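Local coordinates for protein kappa-carrageenase (Pseudoalteromonas carrageenovora, PDB 1DYP) that hydrolyses the internal beta-1,4 linkages between galactose 4-sulfate and 3,6-anhydrogalactose in kappa-carrageenan, as the family 16 glycoside hydrolase catalytic domain of a longer protein, at residues Lys203-Val208 with Val213-Asn218; Leu82-Gly87 with Glu254-Ser259. The protein carries 1 engineered substitution. All coordinates share one frame; numbering follows the deposited sequence.

Interaction 1 of 2, residues Lys203-Val208 with Val213-Asn218; sequences KITWYV and VGEKDN. With CD (cadmium ion), chain B.
Ile-204 O receives two donors from the facing strand: the N-H of Lys-216, 2.9 Å from N to O and lying in the carbonyl plane, and the CA-H of Glu-215, whose CA is 3.1 Å from the same oxygen. Lys-216 O returns a bond to Ile-204 N, completing a hydrogen-bonded antiparallel pair. Two residues along, Trp-206 N bonds to Gly-214 O while Trp-206 O takes Val-213 N, so that two residues face one tryptophan. This classic beta bulge lies in a tight hairpin of the family 16 beta-sandwich, whose strand 203-208 also pairs with strand 193-199. Gly-214 and the backbone beyond it run along the Trp-206 ring edge, with CE3 3.4 Å from Gly-214 C; Ile-204 CG2 sits over a face, offset toward the rim. The bent Lys-216 chain crosses the indole obliquely, CG 3.6 Å from Trp-206 CZ3, before NZ is gripped by the carbonyls of Pro-175, Gln-176 and His-179. Trp-206 NE1 donates to Asp-139 O, which ties the ring to the backbone of an active-site residue. On the other face, Glu-215 CG is anti to the backbone N (chi1 -178°) and the extended chain carries OE1 and OE2 to a cadmium ion, each 2.4 Å from the metal; a water and two ligand atoms from outside the segments complete its shell. Another water, held by Thr-205 OG1, reaches Glu-215 OE2 weakly. Farther along, Lys-203 and Asp-217 run side by side into a salt bridge, its NZ to OD1 distance of 2.5 Å suspiciously short and its detailed geometry therefore doubtful.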
ATOM      1  N   LYS A 203     -14.893   8.294   9.713  1.00  8.87           N
ATOM      2  CA  LYS A 203     -14.600   6.867   9.825  1.00  8.37           C
ATOM      3  C   LYS A 203     -13.865   6.274   8.636  1.00  8.08           C
ATOM      4  O   LYS A 203     -13.906   6.807   7.529  1.00  7.97           O
ATOM      5  CB  LYS A 203     -15.904   6.081   9.994  1.00  8.80           C
ATOM      6  CG  LYS A 203     -16.801   6.554  11.120  1.00  9.05           C
ATOM      7  CD  LYS A 203     -16.327   6.065  12.473  1.00  8.97           C
ATOM      8  CE  LYS A 203     -17.258   6.575  13.559  1.00  9.08           C
ATOM      9  NZ  LYS A 203     -16.899   6.050  14.893  1.00  9.05           N
ATOM     10  N   ILE A 204     -13.197   5.152   8.886  1.00  7.31           N
ATOM     11  CA  ILE A 204     -12.488   4.414   7.854  1.00  6.90           C
ATOM     12  C   ILE A 204     -12.956   2.976   8.058  1.00  6.78           C
ATOM     13  O   ILE A 204     -12.821   2.418   9.150  1.00  6.30           O
ATOM     14  CB  ILE A 204     -10.958   4.504   8.028  1.00  6.73           C
ATOM     15  CG1 ILE A 204     -10.530   5.972   8.057  1.00  6.84           C
ATOM     16  CG2 ILE A 204     -10.257   3.783   6.874  1.00  6.85           C
ATOM     17  CD1 ILE A 204      -9.068   6.181   8.371  1.00  6.62           C
ATOM     18  N   THR A 205     -13.538   2.395   7.015  1.00  6.65           N
ATOM     19  CA  THR A 205     -14.064   1.038   7.079  1.00  6.81           C
ATOM     20  C   THR A 205     -13.456   0.192   5.972  1.00  6.76           C
ATOM     21  O   THR A 205     -13.518   0.553   4.800  1.00  7.05           O
ATOM     22  CB  THR A 205     -15.593   1.047   6.924  1.00  6.99           C
ATOM     23  OG1 THR A 205     -16.157   1.918   7.911  1.00  7.09           O
ATOM     24  CG2 THR A 205     -16.164  -0.360   7.097  1.00  7.45           C
ATOM     25  N   TRP A 206     -12.872  -0.939   6.355  1.00  6.62           N
ATOM     26  CA  TRP A 206     -12.221  -1.840   5.407  1.00  6.45           C
ATOM     27  C   TRP A 206     -13.091  -3.034   5.040  1.00  6.60           C
ATOM     28  O   TRP A 206     -13.826  -3.562   5.875  1.00  6.27           O
ATOM     29  CB  TRP A 206     -10.909  -2.360   5.991  1.00  6.40           C
ATOM     30  CG  TRP A 206      -9.791  -1.360   6.102  1.00  5.95           C
ATOM     31  CD1 TRP A 206      -8.695  -1.276   5.293  1.00  5.93           C
ATOM     32  CD2 TRP A 206      -9.589  -0.396   7.150  1.00  5.94           C
ATOM     33  NE1 TRP A 206      -7.816  -0.339   5.777  1.00  5.79           N
ATOM     34  CE2 TRP A 206      -8.337   0.218   6.915  1.00  5.80           C
ATOM     35  CE3 TRP A 206     -10.338   0.003   8.267  1.00  5.74           C
ATOM     36  CZ2 TRP A 206      -7.813   1.209   7.759  1.00  5.92           C
ATOM     37  CZ3 TRP A 206      -9.812   0.994   9.110  1.00  5.76           C
ATOM     38  CH2 TRP A 206      -8.563   1.580   8.847  1.00  5.82           C
ATOM     39  N   TYR A 207     -12.969  -3.472   3.790  1.00  6.80           N
ATOM     40  CA  TYR A 207     -13.745  -4.598   3.284  1.00  7.31           C
ATOM     41  C   TYR A 207     -12.895  -5.611   2.531  1.00  7.28           C
ATOM     42  O   TYR A 207     -11.913  -5.258   1.887  1.00  7.05           O
ATOM     43  CB  TYR A 207     -14.826  -4.117   2.312  1.00  7.80           C
ATOM     44  CG  TYR A 207     -15.784  -3.086   2.858  1.00  8.52           C
ATOM     45  CD1 TYR A 207     -15.396  -1.757   3.016  1.00  8.70           C
ATOM     46  CD2 TYR A 207     -17.085  -3.441   3.204  1.00  8.67           C
ATOM     47  CE1 TYR A 207     -16.288  -0.802   3.505  1.00  9.39           C
ATOM     48  CE2 TYR A 207     -17.987  -2.494   3.697  1.00  9.44           C
ATOM     49  CZ  TYR A 207     -17.580  -1.180   3.843  1.00  9.48           C
ATOM     50  OH  TYR A 207     -18.467  -0.241   4.318  1.00 10.46           O
ATOM     51  N   VAL A 208     -13.296  -6.874   2.619  1.00  7.40           N
ATOM     52  CA  VAL A 208     -12.638  -7.956   1.894  1.00  7.64           C
ATOM     53  C   VAL A 208     -13.780  -8.822   1.373  1.00  7.94           C
ATOM     54  O   VAL A 208     -14.540  -9.396   2.151  1.00  8.06           O
ATOM     55  CB  VAL A 208     -11.716  -8.801   2.791  1.00  7.54           C
ATOM     56  CG1 VAL A 208     -11.163  -9.981   1.994  1.00  7.82           C
ATOM     57  CG2 VAL A 208     -10.561  -7.951   3.298  1.00  7.40           C
ATOM     58  N   VAL A 213     -13.920  -5.874   7.552  1.00  8.27           N
ATOM     59  CA  VAL A 213     -12.832  -6.481   8.310  1.00  7.72           C
ATOM     60  C   VAL A 213     -12.090  -5.482   9.180  1.00  7.45           C
ATOM     61  O   VAL A 213     -11.151  -5.836   9.890  1.00  7.31           O
ATOM     62  CB  VAL A 213     -11.814  -7.161   7.368  1.00  7.77           C
ATOM     63  CG1 VAL A 213     -12.531  -8.136   6.453  1.00  7.71           C
ATOM     64  CG2 VAL A 213     -11.070  -6.117   6.551  1.00  7.63           C
ATOM     65  N   GLY A 214     -12.507  -4.227   9.115  1.00  7.05           N
ATOM     66  CA  GLY A 214     -11.857  -3.222   9.924  1.00  6.87           C
ATOM     67  C   GLY A 214     -12.619  -1.918   9.960  1.00  6.71           C
ATOM     68  O   GLY A 214     -13.369  -1.592   9.041  1.00  6.70           O
ATOM     69  N   GLU A 215     -12.461  -1.194  11.059  1.00  6.62           N
ATOM     70  CA  GLU A 215     -13.084   0.116  11.213  1.00  6.66           C
ATOM     71  C   GLU A 215     -12.317   0.879  12.271  1.00  6.64           C
ATOM     72  O   GLU A 215     -11.998   0.342  13.334  1.00  6.34           O
ATOM     73  CB  GLU A 215     -14.558   0.042  11.637  1.00  7.01           C
ATOM     74  CG  GLU A 215     -15.163   1.459  11.735  1.00  7.54           C
ATOM     75  CD  GLU A 215     -16.577   1.511  12.289  1.00  7.80           C
ATOM     76  OE1 GLU A 215     -16.946   0.634  13.088  1.00  7.70           O
ATOM     77  OE2 GLU A 215     -17.313   2.457  11.938  1.00  8.15           O
ATOM     78  N   LYS A 216     -12.023   2.135  11.965  1.00  6.54           N
ATOM     79  CA  LYS A 216     -11.300   3.010  12.874  1.00  6.97           C
ATOM     80  C   LYS A 216     -11.872   4.403  12.720  1.00  7.24           C
ATOM     81  O   LYS A 216     -12.523   4.708  11.723  1.00  7.43           O
ATOM     82  CB  LYS A 216      -9.816   3.077  12.505  1.00  6.92           C
ATOM     83  CG  LYS A 216      -9.062   1.763  12.544  1.00  7.04           C
ATOM     84  CD  LYS A 216      -8.950   1.221  13.952  1.00  7.23           C
ATOM     85  CE  LYS A 216      -8.072  -0.019  13.971  1.00  7.29           C
ATOM     86  NZ  LYS A 216      -8.116  -0.733  15.282  1.00  7.54           N
ATOM     87  N   ASP A 217     -11.640   5.254  13.709  1.00  7.76           N
ATOM     88  CA  ASP A 217     -12.099   6.624  13.595  1.00  8.21           C
ATOM     89  C   ASP A 217     -11.037   7.337  12.777  1.00  8.32           C
ATOM     90  O   ASP A 217      -9.841   7.062  12.920  1.00  8.21           O
ATOM     91  CB  ASP A 217     -12.241   7.255  14.973  1.00  9.06           C
ATOM     92  CG  ASP A 217     -13.468   6.762  15.698  1.00 10.02           C
ATOM     93  OD1 ASP A 217     -14.582   7.059  15.220  1.00 11.56           O
ATOM     94  OD2 ASP A 217     -13.320   6.079  16.730  1.00 11.27           O
ATOM     95  N   ASN A 218     -11.462   8.231  11.893  1.00  8.24           N
ATOM     96  CA  ASN A 218     -10.498   8.940  11.072  1.00  8.26           C
ATOM     97  C   ASN A 218      -9.946  10.116  11.854  1.00  8.48           C
ATOM     98  O   ASN A 218     -10.429  11.243  11.733  1.00  8.46           O
ATOM     99  CB  ASN A 218     -11.132   9.439   9.778  1.00  8.24           C
ATOM    100  CG  ASN A 218     -10.104   9.996   8.826  1.00  8.37           C
ATOM    101  OD1 ASN A 218      -8.971  10.268   9.225  1.00  8.45           O
ATOM    102  ND2 ASN A 218     -10.484  10.175   7.569  1.00  8.15           N
TER
HETATM  103 CD    CD B1298     -18.777   2.074  13.741  1.00  8.65          CD
HETATM  104  O   HOH W   1     -18.470   1.260   9.000  1.00 22.51           O
HETATM  105  O   HOH W   2     -20.182   0.892  12.268  1.00 10.54           O

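Interaction 2 of 2, residues Leu82-Gly87 with Glu254-Ser259; sequences LYYTSG and EGFPTS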
ATOM      1  N   LEU A  82      21.574  -3.640  -2.933  1.00  8.70           N
ATOM      2  CA  LEU A  82      20.245  -4.181  -2.686  1.00  8.31           C
ATOM      3  C   LEU A  82      20.107  -5.388  -3.598  1.00  8.11           C
ATOM      4  O   LEU A  82      20.866  -5.538  -4.558  1.00  8.14           O
ATOM      5  CB  LEU A  82      19.162  -3.138  -2.962  1.00  8.13           C
ATOM      6  CG  LEU A  82      19.196  -1.967  -1.968  1.00  8.20           C
ATOM      7  CD1 LEU A  82      18.086  -0.980  -2.295  1.00  8.25           C
ATOM      8  CD2 LEU A  82      19.042  -2.493  -0.537  1.00  8.02           C
ATOM      9  N   TYR A  83      19.127  -6.240  -3.325  1.00  8.12           N
ATOM     10  CA  TYR A  83      19.014  -7.478  -4.082  1.00  8.10           C
ATOM     11  C   TYR A  83      17.732  -7.749  -4.853  1.00  7.74           C
ATOM     12  O   TYR A  83      17.660  -8.717  -5.614  1.00  7.50           O
ATOM     13  CB  TYR A  83      19.296  -8.627  -3.115  1.00  8.89           C
ATOM     14  CG  TYR A  83      20.498  -8.332  -2.248  1.00  9.66           C
ATOM     15  CD1 TYR A  83      21.789  -8.419  -2.762  1.00 10.32           C
ATOM     16  CD2 TYR A  83      20.342  -7.883  -0.933  1.00 10.20           C
ATOM     17  CE1 TYR A  83      22.894  -8.063  -1.995  1.00 10.94           C
ATOM     18  CE2 TYR A  83      21.439  -7.524  -0.158  1.00 11.13           C
ATOM     19  CZ  TYR A  83      22.713  -7.615  -0.697  1.00 11.04           C
ATOM     20  OH  TYR A  83      23.803  -7.251   0.064  1.00 12.10           O
ATOM     21  N   TYR A  84      16.728  -6.901  -4.664  1.00  7.46           N
ATOM     22  CA  TYR A  84      15.458  -7.082  -5.351  1.00  6.97           C
ATOM     23  C   TYR A  84      14.891  -5.774  -5.877  1.00  6.83           C
ATOM     24  O   TYR A  84      15.120  -4.710  -5.302  1.00  6.74           O
ATOM     25  CB  TYR A  84      14.414  -7.706  -4.410  1.00  6.87           C
ATOM     26  CG  TYR A  84      14.808  -9.037  -3.833  1.00  6.47           C
ATOM     27  CD1 TYR A  84      15.637  -9.115  -2.713  1.00  6.73           C
ATOM     28  CD2 TYR A  84      14.381 -10.224  -4.425  1.00  6.59           C
ATOM     29  CE1 TYR A  84      16.032 -10.348  -2.197  1.00  6.26           C
ATOM     30  CE2 TYR A  84      14.773 -11.460  -3.921  1.00  6.22           C
ATOM     31  CZ  TYR A  84      15.599 -11.514  -2.809  1.00  6.47           C
ATOM     32  OH  TYR A  84      16.000 -12.737  -2.315  1.00  6.23           O
ATOM     33  N   THR A  85      14.162  -5.858  -6.983  1.00  6.56           N
ATOM     34  CA  THR A  85      13.499  -4.691  -7.551  1.00  6.69           C
ATOM     35  C   THR A  85      12.031  -5.084  -7.583  1.00  6.58           C
ATOM     36  O   THR A  85      11.704  -6.271  -7.573  1.00  6.75           O
ATOM     37  CB  THR A  85      13.977  -4.356  -8.983  1.00  6.72           C
ATOM     38  OG1 THR A  85      13.798  -5.491  -9.841  1.00  6.72           O
ATOM     39  CG2 THR A  85      15.443  -3.935  -8.966  1.00  6.94           C
ATOM     40  N   SER A  86      11.139  -4.106  -7.589  1.00  6.63           N
ATOM     41  CA  SER A  86       9.727  -4.449  -7.609  1.00  6.49           C
ATOM     42  C   SER A  86       8.905  -3.475  -8.431  1.00  6.60           C
ATOM     43  O   SER A  86       9.448  -2.568  -9.064  1.00  6.66           O
ATOM     44  CB  SER A  86       9.181  -4.530  -6.185  1.00  6.64           C
ATOM     45  OG  SER A  86       7.958  -5.243  -6.170  1.00  5.91           O
ATOM     46  N   GLY A  87       7.592  -3.673  -8.410  1.00  6.43           N
ATOM     47  CA  GLY A  87       6.696  -2.833  -9.181  1.00  6.42           C
ATOM     48  C   GLY A  87       5.736  -2.004  -8.355  1.00  6.36           C
ATOM     49  O   GLY A  87       5.312  -2.399  -7.267  1.00  6.26           O
ATOM     50  N   GLU A 254      15.191 -18.258  -5.569  1.00 11.35           N
ATOM     51  CA  GLU A 254      14.097 -19.221  -5.588  1.00 11.67           C
ATOM     52  C   GLU A 254      12.803 -18.517  -5.208  1.00 11.53           C
ATOM     53  O   GLU A 254      12.760 -17.771  -4.230  1.00 11.65           O
ATOM     54  CB  GLU A 254      14.368 -20.359  -4.603  1.00 12.21           C
ATOM     55  CG  GLU A 254      15.720 -21.034  -4.780  1.00 13.09           C
ATOM     56  CD  GLU A 254      15.887 -22.241  -3.875  0.50 13.25           C
ATOM     57  OE1 GLU A 254      15.529 -22.145  -2.682  0.50 13.75           O
ATOM     58  OE2 GLU A 254      16.384 -23.282  -4.352  0.50 13.70           O
ATOM     59  N   GLY A 255      11.753 -18.755  -5.988  1.00 11.14           N
ATOM     60  CA  GLY A 255      10.478 -18.128  -5.707  1.00 10.91           C
ATOM     61  C   GLY A 255      10.329 -16.803  -6.429  1.00 10.67           C
ATOM     62  O   GLY A 255       9.306 -16.130  -6.302  1.00 10.92           O
ATOM     63  N   PHE A 256      11.358 -16.416  -7.176  1.00 10.14           N
ATOM     64  CA  PHE A 256      11.326 -15.173  -7.938  1.00  9.78           C
ATOM     65  C   PHE A 256      11.612 -15.462  -9.404  1.00  9.72           C
ATOM     66  O   PHE A 256      12.351 -16.386  -9.728  1.00  9.92           O
ATOM     67  CB  PHE A 256      12.356 -14.175  -7.398  1.00  9.53           C
ATOM     68  CG  PHE A 256      12.074 -13.725  -5.997  1.00  9.28           C
ATOM     69  CD1 PHE A 256      12.509 -14.474  -4.909  1.00  8.84           C
ATOM     70  CD2 PHE A 256      11.325 -12.577  -5.765  1.00  9.09           C
ATOM     71  CE1 PHE A 256      12.198 -14.087  -3.608  1.00  8.74           C
ATOM     72  CE2 PHE A 256      11.006 -12.182  -4.469  1.00  8.96           C
ATOM     73  CZ  PHE A 256      11.444 -12.937  -3.389  1.00  8.92           C
ATOM     74  N   PRO A 257      11.023 -14.674 -10.312  1.00  9.50           N
ATOM     75  CA  PRO A 257      10.124 -13.553 -10.022  1.00  9.41           C
ATOM     76  C   PRO A 257       8.764 -14.015  -9.516  1.00  9.40           C
ATOM     77  O   PRO A 257       8.344 -15.149  -9.765  1.00  9.42           O
ATOM     78  CB  PRO A 257      10.016 -12.850 -11.368  1.00  9.63           C
ATOM     79  CG  PRO A 257      10.064 -14.001 -12.327  1.00  9.78           C
ATOM     80  CD  PRO A 257      11.194 -14.842 -11.766  1.00  9.45           C
ATOM     81  N   THR A 258       8.089 -13.131  -8.792  1.00  9.21           N
ATOM     82  CA  THR A 258       6.759 -13.420  -8.277  1.00  9.07           C
ATOM     83  C   THR A 258       5.989 -12.119  -8.457  1.00  9.17           C
ATOM     84  O   THR A 258       6.545 -11.033  -8.289  1.00  8.82           O
ATOM     85  CB  THR A 258       6.808 -13.879  -6.803  1.00  9.25           C
ATOM     86  OG1 THR A 258       5.531 -14.408  -6.434  1.00  9.22           O
ATOM     87  CG2 THR A 258       7.184 -12.734  -5.881  1.00  9.21           C
ATOM     88  N   SER A 259       4.707 -12.221  -8.788  1.00  9.22           N
ATOM     89  CA  SER A 259       3.922 -11.022  -9.030  1.00  9.44           C
ATOM     90  C   SER A 259       2.496 -11.049  -8.517  1.00  9.42           C
ATOM     91  O   SER A 259       1.858 -12.099  -8.444  1.00  9.48           O
ATOM     92  CB  SER A 259       3.892 -10.743 -10.529  1.00  9.58           C
ATOM     93  OG  SER A 259       3.378 -11.867 -11.221  0.50 10.06           O
TER
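Tyr-84 and Phe-256 meet through their rings alone. The CB of Tyr-84 heads toward 254-259, and chi1 of -58° sets CG anti to the carbonyl carbon, which swings the ring across to the phenylalanine. CD2 makes the first approach, lying 3.9 Å from Phe-256 CE2. One atom farther out, Tyr-84 CE2 sits over the centre of the Phe-256 face, 3.6 Å above its plane, and touches CZ and CE1 of that ring about equally, at 3.7 Å from Phe-256 CZ. The carbon thus presses on the middle of the pi system, as in a CH-pi contact, whereas the phenylalanine meets the tyrosine ring obliquely. With the planes at 49° and the centroids 4.8 Å apart, the pair is neither a parallel stack nor a T-shaped one. At the tip, Tyr-84 OH hydrogen-bonds to the backbone O of Ser-252, which fixes the far end of the ring against the chain leading into 254-259. The His-237 ring meets both aromatics, so three rings cluster here, and Val-113 of strand 113-120 also touches Phe-256. The loop that presents Phe-256 is shaped by Gly-255, with a positive phi of 91°, and by the cis peptide before Pro-257; Gly-255 O accepts a bond from Thr-109 OG1. Beyond Pro-257 the chain enters strand 258-270, where Ser-259 O is a ligand of a cadmium ion. The aromatic contact joins strand 75-95 to the loop leading into strand 258-270, both strands pairing with strand 54-70 in the beta-sandwich typical of glycoside hydrolase family 16.

Interactions 1 and 2 lie on opposite sides of the centre of the chain, their centres 31 Å apart and their nearest atoms about 17 Å apart, and they do not touch. Interaction 1 lies near the catalytic residues, interaction 2 near a residue of substrate recognition. In interaction 1 the side chain of Trp-206 is about 5 Å from that of the active-site residue Asp-139 and about 8 Å from that of the proton donor Glu-142. In interaction 2 the side chain of Phe-256 is about 9 Å from that of Arg-234, which is important for substrate recognition. In chain order, the hairpin of interaction 1 falls within the 166 residues between the two segments of interaction 2.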